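Local coordinates for protein alginate lyase (Bacteroides ovatus, PDB 3NNB) that probably breaks down alginate by beta-elimination and is built largely of helices, at residues E12-V17 against Y115-D120; M49-T54 against K95-K100; R254-I259 against A302-G307. All blocks are in the same frame, centred on the assembly; numbering follows the deposited sequence.

Contact 1. Residues E12-V17 against Y115-D120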
ATOM      1  N   GLU A  12      -5.068 -15.372  11.359  1.00 13.44           N
ATOM      2  CA  GLU A  12      -4.701 -16.476  12.258  1.00 14.05           C
ATOM      3  C   GLU A  12      -3.193 -16.563  12.468  1.00 13.07           C
ATOM      4  O   GLU A  12      -2.731 -16.814  13.586  1.00 11.50           O
ATOM      5  CB  GLU A  12      -5.260 -17.853  11.732  1.00 18.32           C
ATOM      6  CG  GLU A  12      -6.770 -17.889  11.639  1.00 24.16           C
ATOM      7  N   LYS A  13      -2.409 -16.399  11.408  1.00 12.63           N
ATOM      8  CA  LYS A  13      -0.956 -16.331  11.540  1.00 10.69           C
ATOM      9  C   LYS A  13      -0.544 -15.254  12.549  1.00 10.89           C
ATOM     10  O   LYS A  13       0.297 -15.478  13.425  1.00 10.92           O
ATOM     11  CB  LYS A  13      -0.281 -16.029  10.186  1.00 14.32           C
ATOM     12  CG  LYS A  13      -0.137 -17.207   9.275  1.00 19.35           C
ATOM     13  CD  LYS A  13       0.477 -16.760   7.901  1.00 20.74           C
ATOM     14  CE  LYS A  13       0.766 -17.959   7.066  1.00 17.59           C
ATOM     15  NZ  LYS A  13       1.987 -18.663   7.489  1.00 13.50           N
ATOM     16  N   LEU A  14      -1.118 -14.056  12.391  1.00  9.92           N
ATOM     17  CA  LEU A  14      -0.705 -12.924  13.238  1.00 10.64           C
ATOM     18  C   LEU A  14      -1.002 -13.236  14.704  1.00 11.75           C
ATOM     19  O   LEU A  14      -0.206 -12.921  15.582  1.00 10.88           O
ATOM     20  CB  LEU A  14      -1.361 -11.614  12.780  1.00 11.50           C
ATOM     21  CG  LEU A  14      -0.670 -10.342  13.250  1.00 16.56           C
ATOM     22  CD1 LEU A  14       0.670 -10.146  12.589  1.00 15.31           C
ATOM     23  CD2 LEU A  14      -1.620  -9.110  12.956  1.00 16.15           C
ATOM     24  N   ALA A  15      -2.155 -13.850  14.953  1.00 10.02           N
ATOM     25  CA  ALA A  15      -2.547 -14.209  16.320  1.00  9.38           C
ATOM     26  C   ALA A  15      -1.555 -15.184  16.911  1.00  9.35           C
ATOM     27  O   ALA A  15      -1.266 -15.104  18.118  1.00 10.39           O
ATOM     28  CB  ALA A  15      -3.992 -14.778  16.354  1.00  9.89           C
ATOM     29  N   LYS A  16      -1.033 -16.101  16.103  1.00  9.85           N
ATOM     30  CA  LYS A  16      -0.046 -17.054  16.611  1.00  8.98           C
ATOM     31  C   LYS A  16       1.297 -16.399  16.873  1.00 11.00           C
ATOM     32  O   LYS A  16       1.970 -16.700  17.860  1.00  9.85           O
ATOM     33  CB  LYS A  16       0.098 -18.279  15.686  1.00 10.92           C
ATOM     34  CG  LYS A  16      -1.163 -19.079  15.581  1.00 15.42           C
ATOM     35  CD  LYS A  16      -1.020 -20.247  14.634  1.00 16.29           C
ATOM     36  CE  LYS A  16      -2.272 -21.123  14.744  1.00 27.39           C
ATOM     37  NZ  LYS A  16      -2.334 -22.206  13.724  1.00 31.50           N
ATOM     38  N   VAL A  17       1.700 -15.472  16.007  1.00  8.92           N
ATOM     39  CA  VAL A  17       2.919 -14.733  16.244  1.00  8.03           C
ATOM     40  C   VAL A  17       2.789 -13.930  17.541  1.00  8.88           C
ATOM     41  O   VAL A  17       3.733 -13.851  18.292  1.00 10.40           O
ATOM     42  CB  VAL A  17       3.281 -13.785  15.052  1.00 10.67           C
ATOM     43  CG1 VAL A  17       4.526 -12.932  15.391  1.00 10.15           C
ATOM     44  CG2 VAL A  17       3.506 -14.570  13.763  1.00  9.73           C
ATOM     45  N   TYR A 115       0.560  -1.843  19.866  1.00  9.27           N
ATOM     46  CA  TYR A 115      -0.497  -2.119  20.828  1.00  9.72           C
ATOM     47  C   TYR A 115      -0.932  -3.626  20.790  1.00  9.70           C
ATOM     48  O   TYR A 115      -1.096  -4.290  21.827  1.00  9.39           O
ATOM     49  CB  TYR A 115      -1.710  -1.219  20.593  1.00  8.70           C
ATOM     50  CG  TYR A 115      -2.872  -1.655  21.439  1.00  7.61           C
ATOM     51  CD1 TYR A 115      -2.904  -1.348  22.798  1.00 12.01           C
ATOM     52  CD2 TYR A 115      -3.885  -2.431  20.920  1.00  9.84           C
ATOM     53  CE1 TYR A 115      -3.926  -1.831  23.615  1.00 13.19           C
ATOM     54  CE2 TYR A 115      -4.921  -2.884  21.727  1.00 10.43           C
ATOM     55  CZ  TYR A 115      -4.921  -2.599  23.058  1.00 13.60           C
ATOM     56  OH  TYR A 115      -5.968  -3.043  23.834  1.00 21.88           O
ATOM     57  N   TYR A 116      -1.099  -4.176  19.598  1.00  7.88           N
ATOM     58  CA  TYR A 116      -1.529  -5.559  19.450  1.00  8.61           C
ATOM     59  C   TYR A 116      -0.580  -6.520  20.122  1.00  9.92           C
ATOM     60  O   TYR A 116      -1.012  -7.426  20.860  1.00 12.00           O
ATOM     61  CB  TYR A 116      -1.665  -5.899  17.963  1.00  8.65           C
ATOM     62  CG  TYR A 116      -2.210  -7.280  17.716  1.00  7.06           C
ATOM     63  CD1 TYR A 116      -3.467  -7.646  18.197  1.00 10.34           C
ATOM     64  CD2 TYR A 116      -1.481  -8.219  16.996  1.00 10.72           C
ATOM     65  CE1 TYR A 116      -3.963  -8.947  17.948  1.00 11.23           C
ATOM     66  CE2 TYR A 116      -1.978  -9.508  16.746  1.00 10.28           C
ATOM     67  CZ  TYR A 116      -3.216  -9.842  17.226  1.00 11.76           C
ATOM     68  OH  TYR A 116      -3.700 -11.117  16.996  1.00 12.88           O
ATOM     69  N   PHE A 117       0.715  -6.321  19.896  1.00 10.23           N
ATOM     70  CA  PHE A 117       1.715  -7.262  20.391  1.00 10.78           C
ATOM     71  C   PHE A 117       1.992  -7.085  21.887  1.00 13.25           C
ATOM     72  O   PHE A 117       2.309  -8.071  22.572  1.00 16.64           O
ATOM     73  CB  PHE A 117       3.002  -7.166  19.568  1.00  9.17           C
ATOM     74  CG  PHE A 117       2.937  -7.963  18.287  1.00 11.51           C
ATOM     75  CD1 PHE A 117       3.163  -9.330  18.293  1.00 26.37           C
ATOM     76  CD2 PHE A 117       2.621  -7.367  17.093  1.00 13.47           C
ATOM     77  CE1 PHE A 117       3.076 -10.061  17.112  1.00 24.80           C
ATOM     78  CE2 PHE A 117       2.518  -8.101  15.915  1.00 16.31           C
ATOM     79  CZ  PHE A 117       2.745  -9.440  15.929  1.00 23.80           C
ATOM     80  N   SER A 118       1.913  -5.844  22.387  1.00 10.55           N
ATOM     81  CA  SER A 118       2.346  -5.514  23.749  1.00 12.28           C
ATOM     82  C   SER A 118       1.210  -5.345  24.737  1.00 13.16           C
ATOM     83  O   SER A 118       1.418  -5.496  25.959  1.00 14.55           O
ATOM     84  CB  SER A 118       3.197  -4.227  23.777  1.00 12.95           C
ATOM     85  OG  SER A 118       2.378  -3.082  23.572  1.00 11.07           O
ATOM     86  N   GLY A 119       0.023  -4.984  24.246  1.00 11.62           N
ATOM     87  CA  GLY A 119      -1.071  -4.554  25.077  1.00 12.01           C
ATOM     88  C   GLY A 119      -0.901  -3.238  25.798  1.00 13.19           C
ATOM     89  O   GLY A 119      -1.754  -2.872  26.622  1.00 12.32           O
ATOM     90  N   ASP A 120       0.159  -2.489  25.484  1.00 12.54           N
ATOM     91  CA  ASP A 120       0.396  -1.204  26.153  1.00  8.85           C
ATOM     92  C   ASP A 120      -0.492  -0.136  25.548  1.00  9.58           C
ATOM     93  O   ASP A 120      -0.309   0.264  24.382  1.00 11.43           O
ATOM     94  CB  ASP A 120       1.861  -0.823  26.029  1.00 10.14           C
ATOM     95  CG  ASP A 120       2.265   0.282  26.998  1.00 16.54           C
ATOM     96  OD1 ASP A 120       1.409   1.132  27.348  1.00 18.08           O
ATOM     97  OD2 ASP A 120       3.446   0.266  27.427  1.00 22.24           O
TER

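Contact 2. Residues M49-T54 against K95-K100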
HETATM    1  N   MSE A  49      -2.703  20.685   6.858  1.00  9.72           N
HETATM    2  CA  MSE A  49      -2.512  22.120   7.103  1.00  8.32           C
HETATM    3  C   MSE A  49      -1.064  22.531   7.121  1.00 10.24           C
HETATM    4  O   MSE A  49      -0.745  23.744   7.123  1.00 11.81           O
HETATM    5  CB  MSE A  49      -3.207  22.535   8.395  1.00 11.49           C
HETATM    6  CG  MSE A  49      -4.650  22.062   8.504  1.00 11.36           C
HETATM    7 SE   MSE A  49      -5.818  22.509   6.999  0.75  9.55          SE
HETATM    8  CE  MSE A  49      -6.166  24.371   7.571  1.00 14.94           C
ATOM      9  N   ASP A  50      -0.139  21.578   7.102  1.00 11.56           N
ATOM     10  CA  ASP A  50       1.266  21.926   7.267  1.00 11.08           C
ATOM     11  C   ASP A  50       1.900  22.449   5.983  1.00 17.47           C
ATOM     12  O   ASP A  50       2.877  23.203   6.040  1.00 20.02           O
ATOM     13  CB  ASP A  50       2.075  20.728   7.764  1.00 11.14           C
ATOM     14  CG  ASP A  50       1.712  20.319   9.163  1.00 14.72           C
ATOM     15  OD1 ASP A  50       1.145  21.135   9.895  1.00 15.02           O
ATOM     16  OD2 ASP A  50       1.978  19.153   9.526  1.00 14.71           O
ATOM     17  N   LYS A  51       1.384  22.029   4.836  1.00 12.99           N
ATOM     18  CA  LYS A  51       1.940  22.454   3.556  1.00 14.13           C
ATOM     19  C   LYS A  51       1.861  23.985   3.424  1.00 13.34           C
ATOM     20  O   LYS A  51       0.955  24.634   3.948  1.00 17.91           O
ATOM     21  CB  LYS A  51       1.240  21.708   2.409  1.00 12.55           C
ATOM     22  CG  LYS A  51      -0.274  21.966   2.247  1.00 10.42           C
ATOM     23  CD  LYS A  51      -0.824  21.379   0.949  1.00  7.83           C
ATOM     24  CE  LYS A  51      -2.373  21.516   0.879  1.00  7.23           C
ATOM     25  NZ  LYS A  51      -3.031  20.601   1.916  1.00  7.40           N
ATOM     26  N   THR A  52       2.768  24.590   2.683  1.00 22.42           N
ATOM     27  CA  THR A  52       2.654  26.040   2.488  1.00 26.03           C
ATOM     28  C   THR A  52       1.662  26.398   1.386  1.00 25.18           C
ATOM     29  O   THR A  52       0.940  27.421   1.509  1.00 24.41           O
ATOM     30  CB  THR A  52       4.018  26.666   2.220  1.00 30.26           C
ATOM     31  OG1 THR A  52       4.827  25.709   1.503  1.00 40.20           O
ATOM     32  CG2 THR A  52       4.652  27.007   3.552  1.00 23.71           C
HETATM   33  N   MSE A  53       1.556  25.535   0.371  1.00 18.13           N
HETATM   34  CA  MSE A  53       0.665  25.816  -0.757  1.00 16.39           C
HETATM   35  C   MSE A  53      -0.732  25.315  -0.433  1.00 14.06           C
HETATM   36  O   MSE A  53      -0.912  24.504   0.454  1.00 12.95           O
HETATM   37  CB  MSE A  53       1.134  25.110  -2.033  1.00 16.62           C
HETATM   38  CG  MSE A  53       2.416  25.636  -2.602  1.00 29.63           C
HETATM   39 SE   MSE A  53       2.745  24.843  -4.342  0.75 32.38          SE
HETATM   40  CE  MSE A  53       1.230  25.635  -5.314  1.00 38.06           C
ATOM     41  N   THR A  54      -1.703  25.811  -1.176  1.00 12.25           N
ATOM     42  CA  THR A  54      -3.087  25.345  -1.125  1.00  9.96           C
ATOM     43  C   THR A  54      -3.507  24.953  -2.523  1.00 11.18           C
ATOM     44  O   THR A  54      -3.129  25.610  -3.480  1.00  9.75           O
ATOM     45  CB  THR A  54      -4.014  26.471  -0.571  1.00 12.39           C
ATOM     46  OG1 THR A  54      -3.545  26.844   0.735  1.00 14.23           O
ATOM     47  CG2 THR A  54      -5.482  26.061  -0.483  1.00 10.87           C
ATOM     48  N   LYS A  95       7.246  19.275  -0.240  1.00 10.75           N
ATOM     49  CA  LYS A  95       6.601  20.528   0.167  1.00 11.06           C
ATOM     50  C   LYS A  95       5.091  20.382   0.360  1.00 10.49           C
ATOM     51  O   LYS A  95       4.452  21.224   1.004  1.00 13.05           O
ATOM     52  CB  LYS A  95       6.830  21.629  -0.884  1.00 12.01           C
ATOM     53  CG  LYS A  95       8.272  22.060  -1.080  1.00 24.13           C
ATOM     54  CD  LYS A  95       8.352  23.085  -2.267  1.00 37.45           C
ATOM     55  CE  LYS A  95       9.785  23.248  -2.870  1.00 45.72           C
ATOM     56  NZ  LYS A  95       9.748  23.734  -4.320  1.00 39.43           N
ATOM     57  N   LEU A  96       4.520  19.354  -0.244  1.00  9.36           N
ATOM     58  CA  LEU A  96       3.063  19.157  -0.236  1.00  9.14           C
ATOM     59  C   LEU A  96       2.704  18.069   0.791  1.00 10.24           C
ATOM     60  O   LEU A  96       3.396  17.943   1.788  1.00  9.63           O
ATOM     61  CB  LEU A  96       2.588  18.888  -1.653  1.00  7.61           C
ATOM     62  CG  LEU A  96       2.940  19.974  -2.664  1.00  9.96           C
ATOM     63  CD1 LEU A  96       2.346  19.657  -4.046  1.00  9.67           C
ATOM     64  CD2 LEU A  96       2.441  21.350  -2.143  1.00 11.14           C
ATOM     65  N   ASP A  97       1.597  17.346   0.600  1.00  8.52           N
ATOM     66  CA  ASP A  97       1.049  16.483   1.650  1.00  7.50           C
ATOM     67  C   ASP A  97       1.539  15.035   1.698  1.00  6.45           C
ATOM     68  O   ASP A  97       1.274  14.324   2.666  1.00  7.41           O
ATOM     69  CB  ASP A  97      -0.489  16.466   1.545  1.00  6.79           C
ATOM     70  CG  ASP A  97      -1.131  17.801   1.875  1.00  9.00           C
ATOM     71  OD1 ASP A  97      -0.541  18.536   2.703  1.00  9.33           O
ATOM     72  OD2 ASP A  97      -2.220  18.078   1.317  1.00  7.90           O
ATOM     73  N   ARG A  98       2.175  14.569   0.631  1.00  9.02           N
ATOM     74  CA  ARG A  98       2.440  13.112   0.444  1.00  8.03           C
ATOM     75  C   ARG A  98       3.267  12.510   1.570  1.00  7.58           C
ATOM     76  O   ARG A  98       2.927  11.423   2.089  1.00 10.02           O
ATOM     77  CB  ARG A  98       3.166  12.835  -0.876  1.00  8.44           C
ATOM     78  CG  ARG A  98       3.563  11.401  -1.065  1.00  9.25           C
ATOM     79  CD  ARG A  98       2.352  10.525  -1.168  1.00 10.50           C
ATOM     80  NE  ARG A  98       2.679   9.106  -1.349  1.00 12.06           N
ATOM     81  CZ  ARG A  98       2.869   8.241  -0.353  1.00 13.23           C
ATOM     82  NH1 ARG A  98       2.809   8.625   0.898  1.00 12.48           N
ATOM     83  NH2 ARG A  98       3.109   6.955  -0.635  1.00 15.16           N
ATOM     84  N   ASN A  99       4.350  13.180   1.940  1.00  8.54           N
ATOM     85  CA  ASN A  99       5.232  12.638   2.997  1.00  8.92           C
ATOM     86  C   ASN A  99       4.637  12.742   4.382  1.00  7.43           C
ATOM     87  O   ASN A  99       4.862  11.871   5.203  1.00 11.51           O
ATOM     88  CB  ASN A  99       6.641  13.253   2.915  1.00  8.38           C
ATOM     89  CG  ASN A  99       7.417  12.773   1.654  1.00 12.26           C
ATOM     90  OD1 ASN A  99       7.069  11.746   1.065  1.00 16.96           O
ATOM     91  ND2 ASN A  99       8.464  13.525   1.255  1.00 17.98           N
ATOM     92  N   LYS A 100       3.835  13.762   4.637  1.00  8.26           N
ATOM     93  CA  LYS A 100       3.112  13.851   5.898  1.00  8.24           C
ATOM     94  C   LYS A 100       2.088  12.716   6.004  1.00  9.32           C
ATOM     95  O   LYS A 100       1.975  12.065   7.050  1.00  9.17           O
ATOM     96  CB  LYS A 100       2.414  15.205   6.075  1.00 11.28           C
ATOM     97  CG  LYS A 100       3.279  16.489   6.145  1.00 16.82           C
ATOM     98  CD  LYS A 100       4.415  16.419   7.074  1.00 30.60           C
ATOM     99  CE  LYS A 100       4.998  17.852   7.374  1.00 37.83           C
ATOM    100  NZ  LYS A 100       4.455  18.457   8.679  1.00 24.42           N
TER
HETATM  101  O   HOH W   1       0.867  19.060   4.919  1.00 13.96           O
HETATM  102  O   HOH W   2       5.152  23.254   2.548  1.00 33.37           O

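Contact 3. Residues R254-I259 against A302-G307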
ATOM      1  N   ARG A 254      -8.344  -7.165 -14.394  1.00  7.22           N
ATOM      2  CA  ARG A 254      -6.977  -6.798 -13.983  1.00  8.84           C
ATOM      3  C   ARG A 254      -5.951  -7.898 -14.300  1.00  8.90           C
ATOM      4  O   ARG A 254      -5.009  -7.675 -15.042  1.00  9.88           O
ATOM      5  CB  ARG A 254      -6.906  -6.436 -12.494  1.00  9.21           C
ATOM      6  CG  ARG A 254      -7.908  -5.387 -12.063  1.00  8.12           C
ATOM      7  CD  ARG A 254      -7.785  -4.061 -12.825  1.00  6.63           C
ATOM      8  NE  ARG A 254      -8.824  -3.141 -12.369  1.00  8.12           N
ATOM      9  CZ  ARG A 254      -9.014  -1.917 -12.846  1.00  8.35           C
ATOM     10  NH1 ARG A 254      -8.301  -1.464 -13.854  1.00 10.57           N
ATOM     11  NH2 ARG A 254      -9.938  -1.155 -12.304  1.00  9.37           N
ATOM     12  N   LEU A 255      -6.141  -9.104 -13.769  1.00  7.45           N
ATOM     13  CA  LEU A 255      -5.117 -10.124 -13.938  1.00  8.24           C
ATOM     14  C   LEU A 255      -4.931 -10.523 -15.393  1.00  9.01           C
ATOM     15  O   LEU A 255      -3.819 -10.634 -15.876  1.00  9.35           O
ATOM     16  CB  LEU A 255      -5.428 -11.403 -13.123  1.00 10.31           C
ATOM     17  CG  LEU A 255      -5.495 -11.192 -11.607  1.00  7.10           C
ATOM     18  CD1 LEU A 255      -5.864 -12.490 -10.920  1.00  7.18           C
ATOM     19  CD2 LEU A 255      -4.195 -10.567 -10.999  1.00  9.06           C
ATOM     20  N   PHE A 256      -6.031 -10.794 -16.092  1.00  8.68           N
ATOM     21  CA  PHE A 256      -5.897 -11.351 -17.443  1.00  8.28           C
ATOM     22  C   PHE A 256      -5.574 -10.239 -18.453  1.00  9.92           C
ATOM     23  O   PHE A 256      -5.133 -10.522 -19.581  1.00 11.96           O
ATOM     24  CB  PHE A 256      -7.147 -12.136 -17.869  1.00  8.72           C
ATOM     25  CG  PHE A 256      -7.567 -13.244 -16.909  1.00  8.60           C
ATOM     26  CD1 PHE A 256      -6.676 -13.839 -16.019  1.00 11.14           C
ATOM     27  CD2 PHE A 256      -8.889 -13.694 -16.907  1.00 13.13           C
ATOM     28  CE1 PHE A 256      -7.087 -14.843 -15.131  1.00 12.05           C
ATOM     29  CE2 PHE A 256      -9.288 -14.711 -16.021  1.00 12.82           C
ATOM     30  CZ  PHE A 256      -8.400 -15.269 -15.159  1.00 10.86           C
ATOM     31  N   ALA A 257      -5.825  -8.999 -18.066  1.00  9.31           N
ATOM     32  CA  ALA A 257      -5.506  -7.857 -18.893  1.00  9.27           C
ATOM     33  C   ALA A 257      -3.994  -7.551 -18.815  1.00 10.56           C
ATOM     34  O   ALA A 257      -3.385  -7.214 -19.826  1.00 11.87           O
ATOM     35  CB  ALA A 257      -6.314  -6.646 -18.454  1.00 12.25           C
ATOM     36  N   GLN A 258      -3.442  -7.618 -17.616  1.00  8.30           N
ATOM     37  CA  GLN A 258      -2.083  -7.122 -17.285  1.00  9.86           C
ATOM     38  C   GLN A 258      -0.967  -8.173 -17.280  1.00  7.93           C
ATOM     39  O   GLN A 258       0.212  -7.797 -17.318  1.00  8.38           O
ATOM     40  CB  GLN A 258      -2.087  -6.391 -15.936  1.00  7.55           C
ATOM     41  CG  GLN A 258      -3.039  -5.211 -15.902  1.00  8.02           C
ATOM     42  CD  GLN A 258      -2.878  -4.308 -14.715  1.00  8.80           C
ATOM     43  OE1 GLN A 258      -1.801  -4.238 -14.069  1.00  9.42           O
ATOM     44  NE2 GLN A 258      -3.965  -3.571 -14.412  1.00  7.93           N
ATOM     45  N   ILE A 259      -1.336  -9.456 -17.261  1.00  7.30           N
ATOM     46  CA  ILE A 259      -0.401 -10.558 -17.298  1.00  8.18           C
ATOM     47  C   ILE A 259      -0.508 -11.286 -18.642  1.00  9.34           C
ATOM     48  O   ILE A 259      -1.577 -11.677 -19.065  1.00  9.20           O
ATOM     49  CB  ILE A 259      -0.633 -11.548 -16.135  1.00  7.68           C
ATOM     50  CG1 ILE A 259      -0.635 -10.808 -14.780  1.00  7.52           C
ATOM     51  CG2 ILE A 259       0.376 -12.697 -16.146  1.00  9.08           C
ATOM     52  CD1 ILE A 259      -1.188 -11.701 -13.655  1.00  5.69           C
ATOM     53  N   ALA A 302      -6.953 -18.020 -10.007  1.00 11.59           N
ATOM     54  CA  ALA A 302      -7.726 -17.590 -11.181  1.00 10.63           C
ATOM     55  C   ALA A 302      -6.829 -17.640 -12.401  1.00 13.44           C
ATOM     56  O   ALA A 302      -5.760 -17.048 -12.406  1.00 11.64           O
ATOM     57  CB  ALA A 302      -8.321 -16.188 -11.007  1.00 10.39           C
ATOM     58  N   THR A 303      -7.263 -18.379 -13.418  1.00 11.03           N
ATOM     59  CA  THR A 303      -6.408 -18.660 -14.581  1.00 11.09           C
ATOM     60  C   THR A 303      -7.224 -18.481 -15.831  1.00 14.08           C
ATOM     61  O   THR A 303      -8.347 -18.978 -15.904  1.00 14.65           O
ATOM     62  CB  THR A 303      -5.856 -20.106 -14.527  1.00 11.48           C
ATOM     63  OG1 THR A 303      -5.202 -20.325 -13.278  1.00 14.91           O
ATOM     64  CG2 THR A 303      -4.846 -20.365 -15.654  1.00 13.14           C
ATOM     65  N   SER A 304      -6.694 -17.757 -16.817  1.00 12.33           N
ATOM     66  CA  SER A 304      -7.421 -17.566 -18.067  1.00 12.64           C
ATOM     67  C   SER A 304      -7.270 -18.809 -18.955  1.00 12.44           C
ATOM     68  O   SER A 304      -6.426 -19.657 -18.723  1.00 12.12           O
ATOM     69  CB  SER A 304      -6.912 -16.332 -18.842  1.00 12.16           C
ATOM     70  OG  SER A 304      -5.626 -16.584 -19.347  1.00 12.65           O
ATOM     71  N   GLN A 305      -8.102 -18.866 -19.993  1.00 15.85           N
ATOM     72  CA  GLN A 305      -8.074 -19.985 -20.942  1.00 18.02           C
ATOM     73  C   GLN A 305      -6.681 -20.125 -21.546  1.00 18.20           C
ATOM     74  O   GLN A 305      -6.226 -21.240 -21.800  1.00 19.73           O
ATOM     75  CB  GLN A 305      -9.130 -19.762 -22.046  1.00 16.71           C
ATOM     76  N   ASP A 306      -5.975 -19.005 -21.745  1.00 16.66           N
ATOM     77  CA  ASP A 306      -4.617 -19.040 -22.308  1.00 15.41           C
ATOM     78  C   ASP A 306      -3.454 -19.021 -21.271  1.00 17.31           C
ATOM     79  O   ASP A 306      -2.291 -18.868 -21.620  1.00 17.62           O
ATOM     80  CB  ASP A 306      -4.439 -17.972 -23.433  1.00 18.83           C
ATOM     81  CG  ASP A 306      -4.651 -16.529 -22.970  1.00 22.91           C
ATOM     82  OD1 ASP A 306      -5.210 -16.295 -21.883  1.00 20.84           O
ATOM     83  OD2 ASP A 306      -4.339 -15.592 -23.736  1.00 20.25           O
ATOM     84  N   GLY A 307      -3.770 -19.271 -20.005  1.00 12.70           N
ATOM     85  CA  GLY A 307      -2.761 -19.510 -18.997  1.00 11.41           C
ATOM     86  C   GLY A 307      -2.270 -18.276 -18.248  1.00 11.07           C
ATOM     87  O   GLY A 307      -1.283 -18.355 -17.581  1.00 13.82           O
TER

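Contact 1. Residues E12-V17 against Y115-D120
Phe117 and Tyr116 present their rings to Leu14, Ala15 and Val17 of helix 11-19. Val17 meets the Phe117 ring at its edge, near the ring plane, with CG1 3.6 Å from CE1. One face of the same ring is covered by Tyr116 CD2, 4.1 Å above the plane and offset toward the rim. Leu14 CD1 approaches Phe117 CZ obliquely at 4.0 Å, and the two side chains cross at about a right angle. The Tyr116 ring takes Leu14 CG obliquely as well, with CG 3.8 Å from Tyr116 CE2. Beyond the ring, Tyr116 OH lies 3.4 Å from Ala15 CA and also touches the CB of that residue. Tyr116 points its side chain toward helix 11-19, and chi1 of -176° puts CG anti to the backbone N, beside the carbonyl carbon. Lys18 makes a cation-pi contact with the Tyr116 ring and donates from NZ to Tyr116 O, a polar tie between the two helices. An alanine in place of Tyr116 would probably leave Leu14 and Ala15 without their aromatic partner, Lys18 without its ring, and one face of Phe117 less covered. All links across the two segments are apolar or van der Waals touches, and together they bury 219 Å². Around this junction, Leu180 of helix 171-180 packs on both Leu14 and Tyr116, while helix 375-378 covers Leu14 through Ile378 and Val17 through Leu377.

Contact 2. Residues M49-T54 against K95-K100
Lys51 and Asp97 form a buried salt bridge that ties a loop, the one between helix 27-41 and strand 64-66, to the segment leading into helix 98-118. Lys51 NZ donates to Asp97 OD2 at 2.7 Å, and that oxygen receives it on its syn lone pair, the side of the other carboxylate oxygen. The Lys51 chain runs past the carboxylate before reaching it, with CD 3.4 Å from Asp97 OD1, and a bend at chi4 (-69°) sets NZ in place. That ammonium also donates to the backbone oxygens of Val48, Lys60 and Asp62, an acceptor-rich setting that would probably favour its charged form. Asp97 OD2 is shared with the backbone N of Met64. Asp97 OD1 takes a 2.7 Å hydrogen bond from a water that in turn accepts weakly from Lys51 N. A second water accepts from Thr52 N at 2.7 Å and donates to Lys95 O at 2.6 Å, so the backbones are joined through solvent here. Nearer the surface, Lys100 NZ makes a salt bridge with Asp50 OD2 at 2.7 Å, meeting it from above the carboxylate plane (39° out); Ser47 N is a second donor to that oxygen. The apolar component is slight: CB of the selenomethionine Met53 lies 4.0 Å from Leu96 CD2. Strand 64-66 closes the arrangement, Met64 touching Lys51, Met53 and Leu96 and Met66 touching Leu96, and it pairs in parallel with strand 148-151.

Contact 3. Residues R254-I259 against A302-G307
Phe256 and Ser304 make the tight centre of this contact. Ser304 CB stands 3.6 Å from the centroid of the Phe256 ring and only 9° off the ring normal, a CH-pi contact over the middle of the face. Over a face of the ring too, but nearer its far end, comes the backbone N of Ser304, 3.4 Å from Phe256 CE1. The peptide before it continues the cover, with Thr303 C 3.5 Å from Phe256 CZ in an oblique approach. Ala302 O sits at the ring edge, near its plane, 3.7 Å from Phe256 CE1. From the loop 302-307 the ring thus meets mostly main chain, with the Ser304 methylene over its face; Pro251 and Arg308 also touch the Phe256 side chain. Packing is looser next to this: Ala302 CB lies 4.3 Å from Phe256 CZ and 4.4 Å from Leu255 CD1, while Leu255 is backed by Met285 of helix 274-293. Thr303 starts its side chain away from the helix into an exposed position, and its hydroxyl bonds to Asn301 O. On this outer side the loop is kept in shape by polar bonds of its own. Ser304 OG, between the backbone N and the carbonyl carbon (chi1 70°), donates to Asp306 OD1 at 2.6 Å, nearly along the C-O axis of that acceptor, and accepts from Arg308 N. Asp306 OD2 pairs with Arg308 NE in a salt bridge, and Arg308 NH1 reaches back to Ile259 O. The arrangement is that of an aromatic residue near the C-terminal end of a helix, 240-258, packed against a connecting loop that closes in a type I beta turn, Ser304 to Gly307, ahead of helix 310-317.

How the contacts relate
Contact 1 is buried, contact 2 partly buried and contact 3 a surface contact, and the chemistry changes with that setting. Contact 1 joins two helices through apolar and aromatic groups; contact 2 joins a loop to a helix start through charges and water; contact 3 sets a helix end against a loop by CH-pi and backbone touches. Contacts 1 and 2 share helix 98-118, holding its two ends, with centres 34 Å apart, and contact 2 is nested within the chain loop that contact 1 closes. Contact 3 follows both in sequence and lies across the centre of the chain from contact 2, nearest atoms about 18 Å apart.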